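Local coordinates for beta-galactosidase (Streptococcus pneumoniae, PDB 4CU9), which probably binds galactose-containing glycans through this calcium-bearing carbohydrate-binding module of a multidomain enzyme that hydrolyses terminal beta-galactosides, at residues 40-44 with 45-49; 101-105 with 106-110. All blocks are in the same frame, centred on the assembly; numbering follows the deposited sequence. Where two conformers were deposited one is given.

Interaction 1 (40-44 with 45-49); sequences DGDHS and ENRRW. With CA (calcium ion), chain C.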
loop_
_atom_site.group_PDB
_atom_site.type_symbol
_atom_site.label_atom_id
_atom_site.label_comp_id
_atom_site.label_asym_id
_atom_site.label_seq_id
_atom_site.Cartn_x
_atom_site.Cartn_y
_atom_site.Cartn_z
ATOM N N ASP A 40 9.257 6.876 -0.391
ATOM C CA ASP A 40 10.278 7.911 -0.213
ATOM C C ASP A 40 11.634 7.505 -0.789
ATOM O O ASP A 40 12.621 8.194 -0.619
ATOM C CB ASP A 40 10.398 8.282 1.269
ATOM C CG ASP A 40 10.876 7.156 2.121
ATOM O OD1 ASP A 40 11.087 6.009 1.663
ATOM O OD2 ASP A 40 11.056 7.396 3.302
ATOM N N GLY A 41 11.705 6.353 -1.446
ATOM C CA GLY A 41 12.982 5.884 -1.968
ATOM C C GLY A 41 13.919 5.273 -0.947
ATOM O O GLY A 41 14.929 4.684 -1.331
ATOM N N ASP A 42 13.592 5.423 0.348
ATOM C CA ASP A 42 14.451 5.001 1.433
ATOM C C ASP A 42 14.109 3.555 1.788
ATOM O O ASP A 42 12.947 3.176 1.798
ATOM C CB ASP A 42 14.287 5.935 2.644
ATOM C CG ASP A 42 14.867 5.354 3.909
ATOM O OD1 ASP A 42 16.069 5.555 4.159
ATOM O OD2 ASP A 42 14.134 4.632 4.639
ATOM N N HIS A 43 15.136 2.761 2.079
ATOM C CA HIS A 43 14.948 1.372 2.459
ATOM C C HIS A 43 15.469 1.080 3.864
ATOM O O HIS A 43 15.819 -0.035 4.154
ATOM C CB HIS A 43 15.541 0.437 1.400
ATOM C CG HIS A 43 14.823 0.500 0.086
ATOM N ND1 HIS A 43 13.867 -0.421 -0.298
ATOM C CD2 HIS A 43 14.907 1.390 -0.929
ATOM C CE1 HIS A 43 13.391 -0.097 -1.489
ATOM N NE2 HIS A 43 14.004 1.001 -1.895
ATOM N N SER A 44 15.450 2.079 4.753
ATOM C CA SER A 44 15.828 1.878 6.141
ATOM C C SER A 44 14.726 1.099 6.866
ATOM O O SER A 44 13.546 1.449 6.774
ATOM C CB SER A 44 16.005 3.230 6.860
ATOM O OG SER A 44 16.842 4.108 6.125
ATOM N N GLU A 45 15.120 0.093 7.632
ATOM C CA GLU A 45 14.196 -0.696 8.452
ATOM C C GLU A 45 13.463 0.124 9.493
ATOM O O GLU A 45 12.365 -0.258 9.927
ATOM C CB GLU A 45 14.932 -1.881 9.117
ATOM C CG GLU A 45 15.549 -2.801 8.085
ATOM C CD GLU A 45 16.049 -4.124 8.633
ATOM O OE1 GLU A 45 16.029 -4.339 9.863
ATOM O OE2 GLU A 45 16.479 -4.952 7.801
ATOM N N ASN A 46 14.038 1.260 9.863
ATOM C CA ASN A 46 13.447 2.120 10.885
ATOM C C ASN A 46 12.477 3.168 10.352
ATOM O O ASN A 46 11.933 3.948 11.131
ATOM C CB ASN A 46 14.560 2.780 11.696
ATOM C CG ASN A 46 15.265 1.792 12.605
ATOM O OD1 ASN A 46 16.484 1.645 12.562
ATOM N ND2 ASN A 46 14.490 1.093 13.426
ATOM N N ARG A 47 12.259 3.175 9.034
ATOM C CA ARG A 47 11.251 4.018 8.412
ATOM C C ARG A 47 10.267 3.125 7.674
ATOM O O ARG A 47 10.428 2.837 6.491
ATOM C CB ARG A 47 11.892 5.005 7.456
ATOM C CG ARG A 47 12.784 6.047 8.128
ATOM C CD ARG A 47 13.601 6.822 7.109
ATOM N NE ARG A 47 12.773 7.526 6.101
ATOM C CZ ARG A 47 12.319 8.780 6.229
ATOM N NH1 ARG A 47 12.582 9.489 7.321
ATOM N NH2 ARG A 47 11.603 9.339 5.255
ATOM N N ARG A 48 9.243 2.674 8.374
ATOM C CA ARG A 48 8.289 1.751 7.769
ATOM C C ARG A 48 6.850 2.221 7.957
ATOM O O ARG A 48 6.556 3.044 8.821
ATOM C CB ARG A 48 8.469 0.364 8.358
ATOM C CG ARG A 48 8.261 0.352 9.854
ATOM C CD ARG A 48 9.022 -0.744 10.513
ATOM N NE ARG A 48 8.757 -0.715 11.952
ATOM C CZ ARG A 48 9.671 -0.514 12.899
ATOM N NH1 ARG A 48 10.945 -0.343 12.611
ATOM N NH2 ARG A 48 9.297 -0.511 14.160
ATOM N N TRP A 49 5.991 1.745 7.075
ATOM C CA TRP A 49 4.574 1.796 7.276
ATOM C C TRP A 49 4.160 0.480 7.920
ATOM O O TRP A 49 4.616 -0.593 7.545
ATOM C CB TRP A 49 3.836 1.982 5.946
ATOM C CG TRP A 49 2.381 1.716 6.102
ATOM C CD1 TRP A 49 1.442 2.581 6.560
ATOM C CD2 TRP A 49 1.725 0.494 5.868
ATOM N NE1 TRP A 49 0.213 1.972 6.588
ATOM C CE2 TRP A 49 0.363 0.683 6.172
ATOM C CE3 TRP A 49 2.144 -0.755 5.380
ATOM C CZ2 TRP A 49 -0.572 -0.326 6.037
ATOM C CZ3 TRP A 49 1.221 -1.746 5.246
ATOM C CH2 TRP A 49 -0.126 -1.540 5.588
HETATM CA CA CA C . 10.688 3.731 2.168
HETATM O O HOH W 1 11.505 3.807 4.330
#
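Asp40 and Arg47 meet in a salt bridge beside the calcium site of a galactose-binding-like beta-sandwich, in the loop that leads into strand 49-50. Asp40 OD1 binds the calcium ion at 2.4 Å, with the carbonyl O of Asp42 and a water as further ligands, and Tyr37, Ile177 and Glu178 complete the six. Charge pairing takes the other Asp40 oxygen. The guanidinium comes side-on, its plane 15° from the carboxylate, and delivers two hydrogen bonds to Asp40 OD2, the shorter from Arg47 NH2 (2.8 Å, 160° at the hydrogen) and a more bent one from Arg47 NE. Asp42 extends the network differently, its carboxylate turned 81° to the guanidinium, with a longer salt bridge of 3.5 Å between Asp42 OD2 and Arg47 NE. Two Asx turns shape the backbone, Asp40 OD1 accepting from Asp42 N and Asp42 OD2 from Ser44 N at 2.9 Å. A type I turn from Ser44 to Arg47 then reverses the chain, closed by Arg47 N to Ser44 O at 3.1 Å. Asp42 OD1 accepts from Ser44 OG on its syn lone pair. The metal-bound water donates to both Asp42 OD2 and Arg47 O, the latter at 2.6 Å.

Interaction 2 (101-105 with 106-110); sequences ERYVG and PGFEV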
loop_
_atom_site.group_PDB
_atom_site.type_symbol
_atom_site.label_atom_id
_atom_site.label_comp_id
_atom_site.label_asym_id
_atom_site.label_seq_id
_atom_site.Cartn_x
_atom_site.Cartn_y
_atom_site.Cartn_z
ATOM N N GLU A 101 -4.464 -4.600 -7.036
ATOM C CA GLU A 101 -5.639 -3.978 -7.588
ATOM C C GLU A 101 -5.390 -2.616 -8.184
ATOM O O GLU A 101 -4.561 -1.821 -7.716
ATOM C CB GLU A 101 -6.740 -3.849 -6.526
ATOM C CG GLU A 101 -7.196 -5.179 -5.971
ATOM C CD GLU A 101 -8.219 -5.076 -4.854
ATOM O OE1 GLU A 101 -8.121 -4.137 -4.032
ATOM O OE2 GLU A 101 -9.123 -5.956 -4.816
ATOM N N ARG A 102 -6.158 -2.330 -9.231
ATOM C CA ARG A 102 -6.125 -1.025 -9.875
ATOM C C ARG A 102 -7.426 -0.287 -9.597
ATOM O O ARG A 102 -8.486 -0.890 -9.531
ATOM C CB ARG A 102 -5.892 -1.167 -11.387
ATOM C CG ARG A 102 -6.986 -1.904 -12.133
ATOM C CD ARG A 102 -6.599 -2.099 -13.598
ATOM N NE ARG A 102 -7.553 -2.923 -14.344
ATOM C CZ ARG A 102 -8.590 -2.458 -15.029
ATOM N NH1 ARG A 102 -8.849 -1.168 -15.071
ATOM N NH2 ARG A 102 -9.369 -3.300 -15.693
ATOM N N TYR A 103 -7.344 1.031 -9.436
ATOM C CA TYR A 103 -8.516 1.816 -9.129
ATOM C C TYR A 103 -9.395 1.940 -10.379
ATOM O O TYR A 103 -8.903 2.273 -11.436
ATOM C CB TYR A 103 -8.124 3.179 -8.579
ATOM C CG TYR A 103 -9.300 4.014 -8.178
ATOM C CD1 TYR A 103 -10.054 3.675 -7.053
ATOM C CD2 TYR A 103 -9.684 5.136 -8.930
ATOM C CE1 TYR A 103 -11.150 4.436 -6.697
ATOM C CE2 TYR A 103 -10.796 5.885 -8.578
ATOM C CZ TYR A 103 -11.510 5.531 -7.455
ATOM O OH TYR A 103 -12.606 6.274 -7.058
ATOM N N VAL A 104 -10.681 1.661 -10.232
ATOM C CA VAL A 104 -11.637 1.771 -11.337
ATOM C C VAL A 104 -12.875 2.560 -10.901
ATOM O O VAL A 104 -13.910 2.510 -11.577
ATOM C CB VAL A 104 -12.093 0.388 -11.832
ATOM C CG1 VAL A 104 -10.955 -0.407 -12.486
ATOM C CG2 VAL A 104 -12.715 -0.422 -10.691
ATOM N N GLY A 105 -12.771 3.315 -9.796
ATOM C CA GLY A 105 -13.921 4.044 -9.301
ATOM C C GLY A 105 -14.065 5.434 -9.895
ATOM O O GLY A 105 -13.411 5.798 -10.891
ATOM N N PRO A 106 -14.934 6.246 -9.286
ATOM C CA PRO A 106 -15.107 7.615 -9.784
ATOM C C PRO A 106 -13.891 8.499 -9.583
ATOM O O PRO A 106 -12.929 8.123 -8.875
ATOM C CB PRO A 106 -16.312 8.113 -8.989
ATOM C CG PRO A 106 -16.248 7.349 -7.703
ATOM C CD PRO A 106 -15.787 5.975 -8.115
ATOM N N GLY A 107 -13.917 9.681 -10.201
ATOM C CA GLY A 107 -12.894 10.669 -9.962
ATOM C C GLY A 107 -12.840 10.975 -8.465
ATOM O O GLY A 107 -13.804 10.776 -7.739
ATOM N N PHE A 108 -11.687 11.368 -7.979
ATOM C CA PHE A 108 -11.447 11.516 -6.530
ATOM C C PHE A 108 -10.354 12.519 -6.271
ATOM O O PHE A 108 -9.644 12.938 -7.189
ATOM C CB PHE A 108 -11.025 10.161 -5.926
ATOM C CG PHE A 108 -9.711 9.645 -6.490
ATOM C CD1 PHE A 108 -9.682 9.007 -7.689
ATOM C CD2 PHE A 108 -8.527 9.780 -5.794
ATOM C CE1 PHE A 108 -8.478 8.568 -8.233
ATOM C CE2 PHE A 108 -7.330 9.333 -6.319
ATOM C CZ PHE A 108 -7.305 8.696 -7.527
ATOM N N GLU A 109 -10.230 12.926 -5.012
ATOM C CA GLU A 109 -9.081 13.682 -4.550
ATOM C C GLU A 109 -8.337 12.842 -3.513
ATOM O O GLU A 109 -8.873 11.872 -2.999
ATOM C CB GLU A 109 -9.479 15.065 -3.962
ATOM C CG GLU A 109 -10.410 15.028 -2.754
ATOM C CD GLU A 109 -10.856 16.448 -2.339
ATOM O OE1 GLU A 109 -10.048 17.244 -1.800
ATOM O OE2 GLU A 109 -12.014 16.788 -2.575
ATOM N N VAL A 110 -7.099 13.229 -3.229
ATOM C CA VAL A 110 -6.309 12.601 -2.156
ATOM C C VAL A 110 -7.117 12.706 -0.870
ATOM O O VAL A 110 -7.599 13.793 -0.520
ATOM C CB VAL A 110 -4.954 13.299 -1.954
ATOM C CG1 VAL A 110 -4.266 12.729 -0.730
ATOM C CG2 VAL A 110 -4.088 13.105 -3.198
#
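Phe108 packs against the ring of Tyr103, the last residue of strand 97-103, and Pro106 meets its hydroxyl end, where the chain bends back on itself just beyond the end of the strand. Leading into the bend, Gly105 lays its backbone N 3.3 Å above the centre of one face of the Tyr103 ring. Pro106 follows at the phenol end: its CD lies 3.4 Å from Tyr103 OH, and its carbonyl turns back to the same hydroxyl. Tyr103 OH donates to Pro106 O at 2.6 Å; the oxygen sits at the edge of the tyrosine ring, and the donor lies in the carbonyl plane on a lone pair, with a C=O...donor angle of 134°. Gly107 carries the chain onward to Phe108, whose CG stands between its own backbone N and carbonyl carbon (chi1 63°), a torsion that turns the ring back towards the tyrosine. The two side chains run past one another in opposite directions, and Phe108 CD1 comes within 3.4 Å of Tyr103 CE2. Their ring centroids are 4.9 Å apart with planes at 70°, an oblique pairing that Phe126 extends by meeting both rings. Trp132 adds an edge-to-face partner to Tyr103. The chemistry is thus mainly apolar and aromatic, and the short, well-directed phenol bond is consistent with the hydroxyl restraining the bend while Phe108, Phe126 and Trp132 pack round the tyrosine ring.

Overall arrangement
Interactions 1 and 2 lie on opposite sides of the centre of the chain, their own centres 26 Å apart and their nearest atoms about 13 Å apart, so neither touches the other. Both are surface contacts within a single stretch of chain, and they share no strand: 40-49 runs into strand 49-50, which pairs with 173-182, whereas 101-110 runs out of strand 97-103, which pairs with 132-139 and 160-166. No touching residue of interaction 1 is buried, and it is built from metal coordination, charge pairs and turn hydrogen bonds. Interaction 2 includes one buried residue, Tyr103, and relies on aromatic packing with a single neutral hydrogen bond between its segments.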